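Local coordinates for protein 11S globulin subunit beta (Cucurbita maxima, PDB 2E9Q) that serves as a seed storage protein of the 11S globulin family, a nutrient reservoir laid down as hexamers in pumpkin seeds, at residues A[138-143]-A[317-322]. Numbering follows the deposited sequence.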
ATOM      1  N   VAL A 138      -3.151 -20.305 -10.129  1.00 38.15           N
ATOM      2  CA  VAL A 138      -3.186 -19.215  -9.174  1.00 37.37           C
ATOM      3  C   VAL A 138      -3.629 -19.737  -7.811  1.00 42.20           C
ATOM      4  O   VAL A 138      -4.483 -20.617  -7.721  1.00 37.88           O
ATOM      5  CB  VAL A 138      -4.173 -18.111  -9.641  1.00 40.44           C
ATOM      6  CG1 VAL A 138      -4.326 -17.028  -8.559  1.00 33.68           C
ATOM      7  CG2 VAL A 138      -3.680 -17.506 -10.946  1.00 35.36           C
ATOM      8  N   VAL A 139      -3.032 -19.201  -6.754  1.00 37.20           N
ATOM      9  CA  VAL A 139      -3.410 -19.584  -5.406  1.00 32.17           C
ATOM     10  C   VAL A 139      -3.401 -18.323  -4.554  1.00 39.71           C
ATOM     11  O   VAL A 139      -2.343 -17.864  -4.129  1.00 42.03           O
ATOM     12  CB  VAL A 139      -2.432 -20.608  -4.791  1.00 37.43           C
ATOM     13  CG1 VAL A 139      -2.928 -21.030  -3.416  1.00 38.46           C
ATOM     14  CG2 VAL A 139      -2.297 -21.816  -5.693  1.00 46.79           C
ATOM     15  N   PRO A 140      -4.586 -17.729  -4.305  1.00 45.08           N
ATOM     16  CA  PRO A 140      -4.644 -16.508  -3.489  1.00 37.98           C
ATOM     17  C   PRO A 140      -4.151 -16.787  -2.081  1.00 43.45           C
ATOM     18  O   PRO A 140      -4.142 -17.939  -1.631  1.00 40.52           O
ATOM     19  CB  PRO A 140      -6.129 -16.140  -3.500  1.00 45.29           C
ATOM     20  CG  PRO A 140      -6.624 -16.714  -4.797  1.00 46.44           C
ATOM     21  CD  PRO A 140      -5.915 -18.063  -4.844  1.00 46.50           C
ATOM     22  N   ALA A 141      -3.758 -15.728  -1.385  1.00 39.02           N
ATOM     23  CA  ALA A 141      -3.278 -15.847  -0.021  1.00 37.56           C
ATOM     24  C   ALA A 141      -4.392 -16.320   0.922  1.00 47.45           C
ATOM     25  O   ALA A 141      -5.540 -15.906   0.792  1.00 40.11           O
ATOM     26  CB  ALA A 141      -2.734 -14.504   0.449  1.00 38.31           C
ATOM     27  N   GLY A 142      -4.034 -17.178   1.876  1.00 44.74           N
ATOM     28  CA  GLY A 142      -4.998 -17.691   2.835  1.00 43.60           C
ATOM     29  C   GLY A 142      -5.850 -18.848   2.331  1.00 43.89           C
ATOM     30  O   GLY A 142      -6.671 -19.398   3.063  1.00 43.82           O
ATOM     31  N   VAL A 143      -5.650 -19.228   1.080  1.00 42.43           N
ATOM     32  CA  VAL A 143      -6.418 -20.312   0.495  1.00 47.82           C
ATOM     33  C   VAL A 143      -5.624 -21.613   0.490  1.00 49.55           C
ATOM     34  O   VAL A 143      -4.488 -21.650   0.012  1.00 50.58           O
ATOM     35  CB  VAL A 143      -6.815 -19.964  -0.953  1.00 45.02           C
ATOM     36  CG1 VAL A 143      -7.570 -21.110  -1.574  1.00 45.68           C
ATOM     37  CG2 VAL A 143      -7.642 -18.685  -0.964  1.00 45.08           C
ATOM     38  N   LEU A 317      -6.118 -12.311 -11.619  1.00 38.65           N
ATOM     39  CA  LEU A 317      -4.816 -11.702 -11.373  1.00 36.31           C
ATOM     40  C   LEU A 317      -4.937 -10.299 -10.778  1.00 48.15           C
ATOM     41  O   LEU A 317      -4.057  -9.840 -10.046  1.00 48.36           O
ATOM     42  CB  LEU A 317      -4.013 -11.678 -12.666  1.00 31.62           C
ATOM     43  CG  LEU A 317      -3.741 -13.103 -13.160  1.00 38.67           C
ATOM     44  CD1 LEU A 317      -2.883 -13.082 -14.405  1.00 33.41           C
ATOM     45  CD2 LEU A 317      -3.049 -13.893 -12.038  1.00 42.40           C
ATOM     46  N   ARG A 318      -6.041  -9.630 -11.091  1.00 45.88           N
ATOM     47  CA  ARG A 318      -6.309  -8.299 -10.575  1.00 43.44           C
ATOM     48  C   ARG A 318      -6.339  -8.370  -9.048  1.00 45.13           C
ATOM     49  O   ARG A 318      -5.913  -7.445  -8.367  1.00 47.28           O
ATOM     50  CB  ARG A 318      -7.658  -7.813 -11.113  1.00 52.80           C
ATOM     51  CG  ARG A 318      -7.992  -6.343 -10.861  1.00 64.09           C
ATOM     52  CD  ARG A 318      -9.484  -6.091 -11.145  1.00 77.33           C
ATOM     53  NE  ARG A 318      -9.891  -4.694 -10.967  1.00 90.11           N
ATOM     54  CZ  ARG A 318     -11.158  -4.275 -10.919  1.00 90.64           C
ATOM     55  NH1 ARG A 318     -12.159  -5.141 -11.030  1.00 90.29           N
ATOM     56  NH2 ARG A 318     -11.428  -2.984 -10.774  1.00 92.86           N
ATOM     57  N   GLN A 319      -6.834  -9.480  -8.506  1.00 47.50           N
ATOM     58  CA  GLN A 319      -6.911  -9.631  -7.061  1.00 43.76           C
ATOM     59  C   GLN A 319      -5.594 -10.029  -6.402  1.00 46.62           C
ATOM     60  O   GLN A 319      -5.320  -9.586  -5.292  1.00 48.21           O
ATOM     61  CB  GLN A 319      -7.994 -10.638  -6.671  1.00 49.92           C
ATOM     62  CG  GLN A 319      -8.258 -10.677  -5.158  1.00 71.07           C
ATOM     63  CD  GLN A 319      -7.590 -11.855  -4.449  1.00 85.06           C
ATOM     64  OE1 GLN A 319      -7.427 -11.853  -3.223  1.00 79.76           O
ATOM     65  NE2 GLN A 319      -7.215 -12.874  -5.220  1.00 90.20           N
ATOM     66  N   VAL A 320      -4.783 -10.865  -7.048  1.00 40.46           N
ATOM     67  CA  VAL A 320      -3.511 -11.240  -6.429  1.00 42.87           C
ATOM     68  C   VAL A 320      -2.420 -10.220  -6.752  1.00 47.02           C
ATOM     69  O   VAL A 320      -1.410 -10.135  -6.053  1.00 38.17           O
ATOM     70  CB  VAL A 320      -3.030 -12.660  -6.853  1.00 39.61           C
ATOM     71  CG1 VAL A 320      -3.966 -13.697  -6.293  1.00 50.72           C
ATOM     72  CG2 VAL A 320      -2.956 -12.778  -8.345  1.00 37.26           C
ATOM     73  N   ARG A 321      -2.648  -9.428  -7.799  1.00 47.64           N
ATOM     74  CA  ARG A 321      -1.691  -8.409  -8.227  1.00 49.20           C
ATOM     75  C   ARG A 321      -0.373  -9.026  -8.684  1.00 45.71           C
ATOM     76  O   ARG A 321       0.709  -8.561  -8.330  1.00 46.77           O
ATOM     77  CB  ARG A 321      -1.428  -7.401  -7.099  1.00 58.43           C
ATOM     78  CG  ARG A 321      -2.692  -6.848  -6.473  1.00 69.32           C
ATOM     79  CD  ARG A 321      -2.425  -5.564  -5.710  1.00 80.33           C
ATOM     80  NE  ARG A 321      -3.484  -5.256  -4.749  1.00 88.13           N
ATOM     81  CZ  ARG A 321      -4.784  -5.277  -5.028  1.00 87.47           C
ATOM     82  NH1 ARG A 321      -5.204  -5.594  -6.245  1.00 90.31           N
ATOM     83  NH2 ARG A 321      -5.668  -4.976  -4.086  1.00 88.15           N
ATOM     84  N   LEU A 322      -0.481 -10.080  -9.480  1.00 43.40           N
ATOM     85  CA  LEU A 322       0.680 -10.768 -10.018  1.00 48.38           C
ATOM     86  C   LEU A 322       0.335 -11.149 -11.454  1.00 47.52           C
ATOM     87  O   LEU A 322      -0.837 -11.167 -11.829  1.00 47.59           O
ATOM     88  CB  LEU A 322       0.972 -12.044  -9.214  1.00 35.73           C
ATOM     89  CG  LEU A 322       1.209 -11.959  -7.703  1.00 38.10           C
ATOM     90  CD1 LEU A 322       1.374 -13.369  -7.162  1.00 39.54           C
ATOM     91  CD2 LEU A 322       2.444 -11.128  -7.387  1.00 32.89           C
TER
HETATM   92  O   HOH W   1      -4.412 -12.834  -2.547  1.00 39.43           O
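V138 and V320 reach toward each other tip to tip, their CG1 methyls 4.0 Å apart. In V138 that methyl lies anti to the backbone N (chi1 174°), which leaves its CG2 branch to meet L317. The L317 side chain comes in obliquely, and its CD2 stops 3.8 Å from V138 CG2, so the two valine methyls each meet a different residue of helix 317-320. V320 CG1 also rests against the backbone of P140, 4.0 Å from its CA, with P140 CG slightly farther off. The contact joins the two cupin domains of the bicupin: strand 135-139 and the type II turn P140-V143 belong to the first, the short helix to the second. V138 is backbone-bonded to L286, just ahead of the antiparallel edge strand 287-289. At the exposed margin, Q319 crosses P140 at about a right angle; its chain bends at chi2 (-101°), and amide NE2 lies 3.8 Å from P140 CB, in van der Waals contact with the ring. The other end of the amide is tied through water: one molecule accepts from A141 N and donates to Q319 OE1, 3.2 Å from each. No direct hydrogen bond links the segments; N165 ND2 of the first domain bonds V320 O.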